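Local coordinates for siderophore periplasmic binding protein (Thermobifida fusca, PDB 5DH0), which probably captures an iron-loaded siderophore of the fuscachelin type outside the cell membrane and passes it to an uptake transporter, at residues I45-F50 and V63-P68; G51-L56 and A70-A75; L56-E61 and V155-R160; P131-D136 and L149-V154. All coordinates share one frame; numbering follows the deposited sequence.

In the fold
Contacts 1, 3 and 4 lie in the half built on a five-stranded parallel sheet, contact 2 nearer the middle of the chain; their centres are about 10 to 17 Å apart. Contact 1 pairs the neighbouring strands 45-47 and 64-66. Helix 52-57 joins them and serves both contact 2, with the loop before helix 75-81, and contact 3, with the turn between helices 142-154 and 158-178; the two share Leu-56. Contact 4 sets helix 142-154 against edge strand 132-137. Along the chain, contacts 1, 2 and 3 interleave, while contact 4 falls between the two halves of contact 3. Helices 52-57 and 142-154 touch through Val-54 and Leu-151. Helix 52-57 thus ties sheet, loop and turn into one body.

Contact 1: residues I45-F50 and V63-P68; sequences IVALEF and VGVIEP
Three backbone hydrogen bonds tie Ile-45 and Ala-47 to 63-68. Val-63 N reaches Ile-45 O at 2.8 Å, tilted 31° from the carbonyl plane. The other two donors come nearly straight at the oxygen: Ala-47 N is 2.9 Å from Gly-64 O. Ile-66 N is 3.1 Å from Ala-47 O. Ala-47 thus bonds to Gly-64 and Ile-66, the residues flanking Val-65, which is the parallel pattern, and the strand axes diverge by only 11°. A CA-H...O contact from Val-65 CA to Ala-47 O, 3.4 Å, reinforces the ladder.

Apolar contacts fill in around it. The Val-46 and Val-63 side chains cross at about a right angle, their CG2 methyls 4.0 Å apart; a side chain on Gly-64 would press tightly against Val-46 CG2, which suits glycine there. Ile-66 has CG1 anti to its backbone N (chi1 176°), and its branch runs alongside Glu-49, with CD1 4.0 Å from Glu-49 CB. The carboxylate of Glu-49 leads elsewhere, to a salt bridge with Arg-112. Small Ala-47 leaves room for helix 52-57 over its methyl. Strand 45-47, helix 52-57 and strand 64-66 form a beta-alpha-beta crossover, the building unit of this parallel sheet.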
loop_
_atom_site.group_PDB
_atom_site.type_symbol
_atom_site.label_atom_id
_atom_site.label_comp_id
_atom_site.label_asym_id
_atom_site.label_seq_id
_atom_site.Cartn_x
_atom_site.Cartn_y
_atom_site.Cartn_z
ATOM N N ILE A 45 -1.281 6.310 47.743
ATOM C CA ILE A 45 -0.570 5.743 46.603
ATOM C C ILE A 45 0.374 6.763 45.961
ATOM O O ILE A 45 -0.032 7.895 45.669
ATOM C CB ILE A 45 -1.584 5.211 45.564
ATOM C CG1 ILE A 45 -2.385 4.072 46.194
ATOM C CG2 ILE A 45 -0.890 4.734 44.286
ATOM C CD1 ILE A 45 -3.691 3.780 45.523
ATOM N N VAL A 46 1.638 6.380 45.773
ATOM C CA VAL A 46 2.534 7.152 44.904
ATOM C C VAL A 46 2.520 6.543 43.505
ATOM O O VAL A 46 2.899 5.387 43.315
ATOM C CB VAL A 46 3.978 7.207 45.425
ATOM C CG1 VAL A 46 4.931 7.661 44.318
ATOM C CG2 VAL A 46 4.072 8.158 46.599
ATOM N N ALA A 47 2.055 7.324 42.538
ATOM C CA ALA A 47 2.014 6.895 41.145
ATOM C C ALA A 47 3.263 7.343 40.403
ATOM O O ALA A 47 3.417 8.521 40.087
ATOM C CB ALA A 47 0.765 7.443 40.451
ATOM N N LEU A 48 4.167 6.413 40.132
ATOM C CA LEU A 48 5.259 6.711 39.220
ATOM C C LEU A 48 4.731 6.555 37.793
ATOM O O LEU A 48 3.503 6.516 37.581
ATOM C CB LEU A 48 6.462 5.815 39.489
ATOM C CG LEU A 48 6.935 5.944 40.940
ATOM C CD1 LEU A 48 8.110 5.043 41.230
ATOM C CD2 LEU A 48 7.265 7.386 41.283
ATOM N N GLU A 49 5.637 6.474 36.820
ATOM C CA GLU A 49 5.220 6.472 35.419
ATOM C C GLU A 49 4.216 5.349 35.123
ATOM O O GLU A 49 4.374 4.223 35.604
ATOM C CB GLU A 49 6.425 6.357 34.478
ATOM C CG GLU A 49 6.073 6.742 33.045
ATOM C CD GLU A 49 7.164 6.418 32.039
ATOM O OE1 GLU A 49 7.837 5.369 32.209
ATOM O OE2 GLU A 49 7.325 7.208 31.069
ATOM N N PHE A 50 3.183 5.709 34.354
ATOM C CA PHE A 50 2.036 4.868 33.985
ATOM C C PHE A 50 1.094 4.607 35.153
ATOM O O PHE A 50 0.038 3.998 34.968
ATOM C CB PHE A 50 2.486 3.531 33.364
ATOM C CG PHE A 50 3.357 3.711 32.163
ATOM C CD1 PHE A 50 2.839 4.266 30.999
ATOM C CD2 PHE A 50 4.703 3.387 32.210
ATOM C CE1 PHE A 50 3.647 4.481 29.884
ATOM C CE2 PHE A 50 5.513 3.585 31.106
ATOM C CZ PHE A 50 4.985 4.138 29.939
ATOM N N VAL A 63 -0.839 10.387 46.587
ATOM C CA VAL A 63 -0.132 11.313 47.472
ATOM C C VAL A 63 1.184 11.835 46.863
ATOM O O VAL A 63 1.868 12.671 47.468
ATOM C CB VAL A 63 0.158 10.667 48.835
ATOM C CG1 VAL A 63 -1.139 10.477 49.596
ATOM C CG2 VAL A 63 0.907 9.347 48.657
ATOM N N GLY A 64 1.511 11.354 45.661
ATOM C CA GLY A 64 2.684 11.787 44.916
ATOM C C GLY A 64 2.613 11.287 43.485
ATOM O O GLY A 64 2.170 10.166 43.236
ATOM N N VAL A 65 3.030 12.104 42.529
ATOM C CA VAL A 65 2.996 11.683 41.128
ATOM C C VAL A 65 4.271 12.008 40.403
ATOM O O VAL A 65 5.044 12.862 40.834
ATOM C CB VAL A 65 1.837 12.342 40.326
ATOM C CG1 VAL A 65 0.512 11.880 40.835
ATOM C CG2 VAL A 65 1.936 13.862 40.382
ATOM N N ILE A 66 4.482 11.320 39.290
ATOM C CA ILE A 66 5.476 11.744 38.326
ATOM C C ILE A 66 4.997 13.063 37.739
ATOM O O ILE A 66 3.786 13.263 37.554
ATOM C CB ILE A 66 5.693 10.702 37.203
ATOM C CG1 ILE A 66 6.678 11.247 36.158
ATOM C CG2 ILE A 66 4.375 10.348 36.537
ATOM C CD1 ILE A 66 7.071 10.263 35.096
ATOM N N GLU A 67 5.948 13.967 37.506
ATOM C CA GLU A 67 5.702 15.245 36.847
ATOM C C GLU A 67 4.630 15.088 35.763
ATOM O O GLU A 67 4.818 14.350 34.795
ATOM C CB GLU A 67 7.015 15.780 36.254
ATOM C CG GLU A 67 6.906 17.125 35.586
ATOM C CD GLU A 67 7.004 18.277 36.579
ATOM O OE1 GLU A 67 5.953 18.683 37.129
ATOM O OE2 GLU A 67 8.134 18.763 36.821
ATOM N N PRO A 68 3.468 15.720 35.963
ATOM C CA PRO A 68 2.396 15.511 34.986
ATOM C C PRO A 68 2.644 16.222 33.660
ATOM O O PRO A 68 3.222 17.300 33.602
ATOM C CB PRO A 68 1.147 16.066 35.690
ATOM C CG PRO A 68 1.638 16.848 36.845
ATOM C CD PRO A 68 2.999 16.358 37.201
#

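Contact 2: residues G51-L56 and A70-A75; sequences GTEVVL and ATLYTA
Glu-53 OE2 is the polar focus of the contact: it receives a hydrogen bond from a water at 3.1 Å, forms a salt bridge with Arg-290, and lies 3.1 Å from Tyr-73 OH. The same water donates to Leu-72 O at 3.0 Å, so it bridges the helix side chain to the backbone of the loop. Glu-53 bends at chi2 (71°), which swings its carboxylate back along the helix to the end of the tyrosine, and the carboxylate and ring planes stand 35° apart.

The ring of Tyr-73 is surrounded chiefly by carbon. Leu-56 CD1 approaches it obliquely, 3.7 Å from Tyr-73 CD1, and the two side chains cross at about a right angle. Thr-52 also meets the tyrosine crosswise, its CG2 methyl 3.2 Å from Tyr-73 OH. From within its own segment, Leu-72 lays its CB over the centre of one ring face. The apolar methyls of Leu-56 and Thr-52 suit the carbon of the ring, while the phenol suits a place where carbon gives way to a carboxylate. A phenylalanine here would probably leave a gap where the hydroxyl meets the Thr-52 methyl and take a polar neighbour from the Glu-53 carboxylate. Leu-81 of the following helix packs on Thr-52, Leu-56 and Tyr-73 alike.

Because Glu-53 is buried, the arginine and the water are likely to stabilise it as a carboxylate, so that a charged group can be tolerated inside an otherwise largely apolar joint between helix 52-57 and the loop.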
loop_
_atom_site.group_PDB
_atom_site.type_symbol
_atom_site.label_atom_id
_atom_site.label_comp_id
_atom_site.label_asym_id
_atom_site.label_seq_id
_atom_site.Cartn_x
_atom_site.Cartn_y
_atom_site.Cartn_z
ATOM N N GLY A 51 1.459 5.080 36.342
ATOM C CA GLY A 51 0.585 4.958 37.497
ATOM C C GLY A 51 -0.514 6.015 37.522
ATOM O O GLY A 51 -1.589 5.780 38.069
ATOM N N THR A 52 -0.248 7.180 36.935
ATOM C CA THR A 52 -1.194 8.292 36.983
ATOM C C THR A 52 -2.538 7.941 36.345
ATOM O O THR A 52 -3.596 8.237 36.907
ATOM C CB THR A 52 -0.644 9.542 36.275
ATOM O OG1 THR A 52 0.643 9.875 36.810
ATOM C CG2 THR A 52 -1.597 10.705 36.469
ATOM N N GLU A 53 -2.490 7.309 35.174
ATOM C CA GLU A 53 -3.701 6.881 34.460
ATOM C C GLU A 53 -4.504 5.899 35.310
ATOM O O GLU A 53 -5.738 5.864 35.258
ATOM C CB GLU A 53 -3.336 6.244 33.111
ATOM C CG GLU A 53 -2.759 7.241 32.078
ATOM C CD GLU A 53 -1.335 7.738 32.414
ATOM O OE1 GLU A 53 -0.708 7.247 33.390
ATOM O OE2 GLU A 53 -0.850 8.643 31.701
ATOM N N VAL A 54 -3.800 5.111 36.112
ATOM C CA VAL A 54 -4.458 4.112 36.946
ATOM C C VAL A 54 -5.230 4.746 38.098
ATOM O O VAL A 54 -6.402 4.418 38.313
ATOM C CB VAL A 54 -3.441 3.100 37.491
ATOM C CG1 VAL A 54 -4.086 2.164 38.520
ATOM C CG2 VAL A 54 -2.858 2.307 36.334
ATOM N N VAL A 55 -4.587 5.651 38.836
ATOM C CA VAL A 55 -5.251 6.268 39.978
ATOM C C VAL A 55 -6.388 7.188 39.505
ATOM O O VAL A 55 -7.449 7.244 40.139
ATOM C CB VAL A 55 -4.253 7.048 40.904
ATOM C CG1 VAL A 55 -3.321 6.080 41.610
ATOM C CG2 VAL A 55 -3.467 8.125 40.143
ATOM N N LEU A 56 -6.203 7.883 38.385
ATOM C CA LEU A 56 -7.288 8.720 37.874
ATOM C C LEU A 56 -8.546 7.887 37.566
ATOM O O LEU A 56 -9.645 8.260 37.961
ATOM C CB LEU A 56 -6.844 9.496 36.633
ATOM C CG LEU A 56 -5.899 10.669 36.953
ATOM C CD1 LEU A 56 -5.228 11.215 35.700
ATOM C CD2 LEU A 56 -6.628 11.784 37.697
ATOM N N ALA A 70 0.696 17.653 30.487
ATOM C CA ALA A 70 -0.647 18.119 30.126
ATOM C C ALA A 70 -1.277 17.398 28.940
ATOM O O ALA A 70 -2.485 17.135 28.934
ATOM C CB ALA A 70 -0.620 19.593 29.842
ATOM N N THR A 71 -0.464 17.082 27.940
ATOM C CA THR A 71 -0.955 16.439 26.725
ATOM C C THR A 71 -1.623 15.069 26.969
ATOM O O THR A 71 -2.487 14.672 26.201
ATOM C CB THR A 71 0.191 16.296 25.691
ATOM O OG1 THR A 71 1.362 15.768 26.332
ATOM C CG2 THR A 71 0.542 17.656 25.090
ATOM N N LEU A 72 -1.270 14.375 28.052
ATOM C CA LEU A 72 -1.874 13.068 28.372
ATOM C C LEU A 72 -3.228 13.119 29.106
ATOM O O LEU A 72 -3.845 12.066 29.356
ATOM C CB LEU A 72 -0.913 12.235 29.228
ATOM C CG LEU A 72 0.461 11.854 28.677
ATOM C CD1 LEU A 72 1.327 11.252 29.770
ATOM C CD2 LEU A 72 0.307 10.884 27.541
ATOM N N TYR A 73 -3.688 14.314 29.476
ATOM C CA TYR A 73 -4.852 14.413 30.364
ATOM C C TYR A 73 -5.842 15.470 29.923
ATOM O O TYR A 73 -5.504 16.337 29.118
ATOM C CB TYR A 73 -4.406 14.703 31.803
ATOM C CG TYR A 73 -3.347 13.740 32.274
ATOM C CD1 TYR A 73 -3.664 12.409 32.540
ATOM C CD2 TYR A 73 -2.023 14.151 32.423
ATOM C CE1 TYR A 73 -2.692 11.514 32.949
ATOM C CE2 TYR A 73 -1.046 13.266 32.838
ATOM C CZ TYR A 73 -1.388 11.950 33.099
ATOM O OH TYR A 73 -0.415 11.071 33.507
ATOM N N THR A 74 -7.067 15.393 30.456
ATOM C CA THR A 74 -8.060 16.439 30.220
ATOM C C THR A 74 -7.545 17.686 30.920
ATOM O O THR A 74 -6.711 17.596 31.819
ATOM C CB THR A 74 -9.481 16.078 30.746
ATOM O OG1 THR A 74 -9.479 16.072 32.181
ATOM C CG2 THR A 74 -9.955 14.717 30.212
ATOM N N ALA A 75 -8.035 18.848 30.507
ATOM C CA ALA A 75 -7.634 20.113 31.138
ATOM C C ALA A 75 -7.904 20.082 32.642
ATOM O O ALA A 75 -7.063 20.458 33.438
ATOM C CB ALA A 75 -8.359 21.271 30.515
HETATM O O HOH W 1 -2.723 9.312 29.316
#

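Contact 3: residues L56-E61 and V155-R160; sequences LEAGIE and VGDGER
Glu-57 runs out across the guanidinium of Arg-160. CB sits over one face of the group, toward its rim, 3.3 Å from Arg-160 NH2; CG passes the same nitrogen at longer range; and at the tip OE2 forms a salt bridge with NH2, 3.1 Å long, whose hydrogen bond is weak and bent at 128°. A water links OE2 to Arg-160 NH1, and OE1 turns to Thr-291.

Arg-160 bends at chi3 (54°), which brings it side-on to Asp-157: NE and NH2 both donate to OD2, at 2.8 Å and 3.0 Å, with the acceptor in the guanidinium plane. One arginine therefore serves two acids whose like charges it probably offsets. A lysine in its place would probably leave Asp-157 or Glu-57 without its mate, having a single nitrogen for both.

Beside this network Ala-58 lies against the Asp-157 carboxylate, its CB 3.5 Å from OD2, where its small size permits close approach. Apolar pairs follow: Ala-58 CB meets Val-155 CG2 at 4.2 Å, and Ile-60 CD1 meets Val-155 CB at 4.1 Å. Gly-59 and Gly-156, each with positive phi, close helices 52-57 and 142-154 in Schellman motifs. The joint thus binds the end of helix 52-57 to the turn leading into helix 158-178, while Ile-60 and Val-155 reach inward to Ile-45 on strand 45-47.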
loop_
_atom_site.group_PDB
_atom_site.type_symbol
_atom_site.label_atom_id
_atom_site.label_comp_id
_atom_site.label_asym_id
_atom_site.label_seq_id
_atom_site.Cartn_x
_atom_site.Cartn_y
_atom_site.Cartn_z
ATOM N N LEU A 56 -6.203 7.883 38.385
ATOM C CA LEU A 56 -7.288 8.720 37.874
ATOM C C LEU A 56 -8.546 7.887 37.566
ATOM O O LEU A 56 -9.645 8.260 37.961
ATOM C CB LEU A 56 -6.844 9.496 36.633
ATOM C CG LEU A 56 -5.899 10.669 36.953
ATOM C CD1 LEU A 56 -5.228 11.215 35.700
ATOM C CD2 LEU A 56 -6.628 11.784 37.697
ATOM N N GLU A 57 -8.384 6.756 36.888
ATOM C CA GLU A 57 -9.530 5.960 36.462
ATOM C C GLU A 57 -10.231 5.307 37.641
ATOM O O GLU A 57 -11.429 5.072 37.597
ATOM C CB GLU A 57 -9.093 4.895 35.451
ATOM C CG GLU A 57 -8.774 5.489 34.078
ATOM C CD GLU A 57 -8.274 4.456 33.072
ATOM O OE1 GLU A 57 -8.293 4.771 31.859
ATOM O OE2 GLU A 57 -7.851 3.342 33.484
ATOM N N ALA A 58 -9.460 5.033 38.689
ATOM C CA ALA A 58 -9.942 4.395 39.895
ATOM C C ALA A 58 -10.528 5.405 40.890
ATOM O O ALA A 58 -10.980 5.023 41.976
ATOM C CB ALA A 58 -8.818 3.624 40.543
ATOM N N GLY A 59 -10.513 6.686 40.515
ATOM C CA GLY A 59 -10.941 7.764 41.390
ATOM C C GLY A 59 -10.142 7.894 42.684
ATOM O O GLY A 59 -10.686 8.264 43.721
ATOM N N ILE A 60 -8.854 7.586 42.629
ATOM C CA ILE A 60 -7.979 7.730 43.789
ATOM C C ILE A 60 -7.119 8.989 43.691
ATOM O O ILE A 60 -6.557 9.267 42.642
ATOM C CB ILE A 60 -7.062 6.503 43.941
ATOM C CG1 ILE A 60 -7.876 5.283 44.357
ATOM C CG2 ILE A 60 -5.927 6.775 44.916
ATOM C CD1 ILE A 60 -7.129 3.993 44.161
ATOM N N GLU A 61 -7.030 9.756 44.771
ATOM C CA GLU A 61 -6.095 10.882 44.822
ATOM C C GLU A 61 -4.734 10.398 45.323
ATOM O O GLU A 61 -4.584 10.037 46.500
ATOM C CB GLU A 61 -6.618 11.996 45.725
ATOM C CG GLU A 61 -7.931 12.623 45.279
ATOM C CD GLU A 61 -8.318 13.841 46.121
ATOM O OE1 GLU A 61 -7.443 14.696 46.402
ATOM O OE2 GLU A 61 -9.501 13.945 46.506
ATOM N N VAL A 155 -4.709 -1.844 42.785
ATOM C CA VAL A 155 -5.233 -0.754 43.613
ATOM C C VAL A 155 -6.729 -0.947 43.881
ATOM O O VAL A 155 -7.401 -0.050 44.404
ATOM C CB VAL A 155 -5.001 0.657 42.968
ATOM C CG1 VAL A 155 -3.524 0.880 42.647
ATOM C CG2 VAL A 155 -5.866 0.844 41.729
ATOM N N GLY A 156 -7.246 -2.111 43.491
ATOM C CA GLY A 156 -8.613 -2.509 43.804
ATOM C C GLY A 156 -9.660 -2.125 42.774
ATOM O O GLY A 156 -10.864 -2.225 43.039
ATOM N N ASP A 157 -9.209 -1.703 41.593
ATOM C CA ASP A 157 -10.103 -1.227 40.541
ATOM C C ASP A 157 -10.232 -2.262 39.413
ATOM O O ASP A 157 -10.606 -1.934 38.281
ATOM C CB ASP A 157 -9.592 0.114 39.996
ATOM C CG ASP A 157 -10.612 0.831 39.138
ATOM O OD1 ASP A 157 -11.820 0.754 39.460
ATOM O OD2 ASP A 157 -10.201 1.467 38.138
ATOM N N GLY A 158 -9.924 -3.516 39.740
ATOM C CA GLY A 158 -9.902 -4.601 38.771
ATOM C C GLY A 158 -11.165 -4.815 37.953
ATOM O O GLY A 158 -11.090 -5.176 36.773
ATOM N N GLU A 159 -12.329 -4.587 38.552
ATOM C CA GLU A 159 -13.566 -4.874 37.841
ATOM C C GLU A 159 -13.924 -3.852 36.760
ATOM O O GLU A 159 -14.384 -4.239 35.678
ATOM C CB GLU A 159 -14.720 -5.006 38.818
ATOM C CG GLU A 159 -15.946 -5.573 38.140
ATOM C CD GLU A 159 -17.136 -5.696 39.069
ATOM O OE1 GLU A 159 -16.960 -6.237 40.188
ATOM O OE2 GLU A 159 -18.245 -5.261 38.668
ATOM N N ARG A 160 -13.731 -2.560 37.034
ATOM C CA ARG A 160 -13.920 -1.554 35.987
ATOM C C ARG A 160 -12.926 -1.755 34.858
ATOM O O ARG A 160 -13.273 -1.690 33.676
ATOM C CB ARG A 160 -13.767 -0.141 36.527
ATOM C CG ARG A 160 -14.027 0.919 35.455
ATOM C CD ARG A 160 -13.287 2.208 35.759
ATOM N NE ARG A 160 -11.858 1.950 35.954
ATOM C CZ ARG A 160 -10.970 1.884 34.963
ATOM N NH1 ARG A 160 -11.369 2.063 33.706
ATOM N NH2 ARG A 160 -9.690 1.631 35.225
HETATM O O HOH W 2 -9.164 1.352 31.557
#

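Contact 4: residues P131-D136 and L149-V154; sequences PTVFFD and LELSRV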
loop_
_atom_site.group_PDB
_atom_site.type_symbol
_atom_site.label_atom_id
_atom_site.label_comp_id
_atom_site.label_asym_id
_atom_site.label_seq_id
_atom_site.Cartn_x
_atom_site.Cartn_y
_atom_site.Cartn_z
ATOM N N PRO A 131 5.559 -0.794 50.395
ATOM C CA PRO A 131 5.398 -1.843 49.381
ATOM C C PRO A 131 5.421 -1.266 47.959
ATOM O O PRO A 131 4.742 -0.279 47.676
ATOM C CB PRO A 131 4.032 -2.445 49.714
ATOM C CG PRO A 131 3.860 -2.192 51.164
ATOM C CD PRO A 131 4.547 -0.891 51.461
ATOM N N THR A 132 6.209 -1.870 47.078
ATOM C CA THR A 132 6.374 -1.341 45.732
ATOM C C THR A 132 6.011 -2.352 44.649
ATOM O O THR A 132 6.560 -3.458 44.611
ATOM C CB THR A 132 7.812 -0.866 45.514
ATOM O OG1 THR A 132 8.143 0.116 46.503
ATOM C CG2 THR A 132 7.969 -0.259 44.122
ATOM N N VAL A 133 5.087 -1.968 43.769
ATOM C CA VAL A 133 4.616 -2.850 42.696
ATOM C C VAL A 133 4.939 -2.305 41.318
ATOM O O VAL A 133 4.364 -1.302 40.892
ATOM C CB VAL A 133 3.098 -3.077 42.759
ATOM C CG1 VAL A 133 2.642 -3.938 41.580
ATOM C CG2 VAL A 133 2.718 -3.736 44.064
ATOM N N PHE A 134 5.859 -2.985 40.635
ATOM C CA PHE A 134 6.231 -2.704 39.250
ATOM C C PHE A 134 5.784 -3.819 38.291
ATOM O O PHE A 134 5.987 -5.005 38.577
ATOM C CB PHE A 134 7.743 -2.543 39.127
ATOM C CG PHE A 134 8.283 -1.280 39.727
ATOM C CD1 PHE A 134 7.743 -0.049 39.394
ATOM C CD2 PHE A 134 9.377 -1.321 40.585
ATOM C CE1 PHE A 134 8.264 1.122 39.930
ATOM C CE2 PHE A 134 9.905 -0.158 41.120
ATOM C CZ PHE A 134 9.344 1.069 40.797
ATOM N N PHE A 135 5.194 -3.448 37.153
ATOM C CA PHE A 135 4.958 -4.412 36.083
ATOM C C PHE A 135 5.762 -4.068 34.832
ATOM O O PHE A 135 5.698 -2.943 34.315
ATOM C CB PHE A 135 3.479 -4.495 35.729
ATOM C CG PHE A 135 2.657 -5.164 36.771
ATOM C CD1 PHE A 135 1.910 -4.420 37.656
ATOM C CD2 PHE A 135 2.636 -6.539 36.877
ATOM C CE1 PHE A 135 1.150 -5.028 38.625
ATOM C CE2 PHE A 135 1.879 -7.152 37.854
ATOM C CZ PHE A 135 1.141 -6.387 38.732
ATOM N N ASP A 136 6.526 -5.044 34.362
ATOM C CA ASP A 136 7.232 -4.925 33.099
ATOM C C ASP A 136 6.262 -5.002 31.935
ATOM O O ASP A 136 5.273 -5.731 31.975
ATOM C CB ASP A 136 8.288 -6.020 32.946
ATOM C CG ASP A 136 9.391 -5.922 33.979
ATOM O OD1 ASP A 136 10.135 -4.921 33.962
ATOM O OD2 ASP A 136 9.527 -6.855 34.797
ATOM N N LEU A 149 -3.829 -2.397 33.134
ATOM C CA LEU A 149 -4.876 -3.282 33.632
ATOM C C LEU A 149 -4.416 -3.966 34.931
ATOM O O LEU A 149 -5.182 -4.069 35.887
ATOM C CB LEU A 149 -5.253 -4.330 32.578
ATOM C CG LEU A 149 -6.106 -5.495 33.078
ATOM C CD1 LEU A 149 -7.488 -4.987 33.453
ATOM C CD2 LEU A 149 -6.208 -6.623 32.049
ATOM N N GLU A 150 -3.162 -4.412 34.977
ATOM C CA GLU A 150 -2.628 -5.067 36.176
ATOM C C GLU A 150 -2.528 -4.131 37.374
ATOM O O GLU A 150 -2.853 -4.510 38.505
ATOM C CB GLU A 150 -1.241 -5.672 35.903
ATOM C CG GLU A 150 -1.264 -6.853 34.962
ATOM C CD GLU A 150 -2.191 -7.947 35.452
ATOM O OE1 GLU A 150 -2.411 -8.045 36.685
ATOM O OE2 GLU A 150 -2.718 -8.697 34.601
ATOM N N LEU A 151 -2.053 -2.914 37.135
ATOM C CA LEU A 151 -1.968 -1.925 38.198
ATOM C C LEU A 151 -3.372 -1.629 38.723
ATOM O O LEU A 151 -3.561 -1.415 39.927
ATOM C CB LEU A 151 -1.277 -0.655 37.696
ATOM C CG LEU A 151 0.207 -0.892 37.393
ATOM C CD1 LEU A 151 0.873 0.380 36.862
ATOM C CD2 LEU A 151 0.930 -1.414 38.625
ATOM N N SER A 152 -4.357 -1.639 37.821
ATOM C CA SER A 152 -5.738 -1.392 38.202
ATOM C C SER A 152 -6.237 -2.441 39.188
ATOM O O SER A 152 -6.936 -2.121 40.160
ATOM C CB SER A 152 -6.638 -1.370 36.981
ATOM O OG SER A 152 -6.490 -0.161 36.276
ATOM N N ARG A 153 -5.878 -3.695 38.939
ATOM C CA ARG A 153 -6.315 -4.766 39.814
ATOM C C ARG A 153 -5.692 -4.550 41.192
ATOM O O ARG A 153 -6.363 -4.668 42.215
ATOM C CB ARG A 153 -5.941 -6.136 39.233
ATOM C CG ARG A 153 -6.808 -6.546 38.062
ATOM C CD ARG A 153 -6.326 -7.839 37.459
ATOM N NE ARG A 153 -7.138 -8.241 36.317
ATOM C CZ ARG A 153 -6.653 -8.871 35.253
ATOM N NH1 ARG A 153 -5.360 -9.158 35.194
ATOM N NH2 ARG A 153 -7.450 -9.200 34.245
ATOM N N VAL A 154 -4.416 -4.194 41.206
ATOM C CA VAL A 154 -3.672 -4.054 42.452
ATOM C C VAL A 154 -4.204 -2.934 43.357
ATOM O O VAL A 154 -4.188 -3.078 44.575
ATOM C CB VAL A 154 -2.177 -3.850 42.147
ATOM C CG1 VAL A 154 -1.535 -2.851 43.083
ATOM C CG2 VAL A 154 -1.463 -5.186 42.209
#
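Phe-135, held between Glu-150 and Leu-151, makes the tight part of the contact. Glu-150 CB stands over the centre of the phenylalanine ring, 3.6 Å from its centroid and only 9° off the ring normal, a CH-pi contact. Leu-151 approaches the same ring from another direction: its CD2 methyl lies at the edge, in the ring plane, 3.3 Å from Phe-135 CD1. One helix thus supplies both a face partner and an edge partner, from successive residues. The phenylalanine has CG anti to its carbonyl carbon (chi1 -71°), which sets the ring so that one face meets Glu-150 CB and its edge meets Leu-151 CD2. A broad, flat side chain suits the span, since the axes of strand and helix come no closer than 9.2 Å.

Val-133 and Val-154 form the looser part, their short branches reaching less closely. Val-133 CG1 is 4.2 Å from Leu-151 CD2 and 4.3 Å from Val-154 CG2, and Val-154 CG2 stays 4.4 Å from Phe-135 CE1. Leu-151 is the buried one of the touching residues, whereas the carboxylate end of partly exposed Glu-150 bends at chi2 to Arg-153, where OE2 makes a salt bridge of 2.7 Å with NH1. That arginine has a second acid in Glu-162 of helix 158-178.

Phe-134, between the two inward residues, points away and meets Tyr-119 edge-to-face, as the alternation of a strand demands. Strand 132-136 and helix 149-154 run nearly antiparallel, at 157°: a helix that follows the outer strand and runs back along it, packed on the sheet, the layered alpha/beta packing of periplasmic binding proteins.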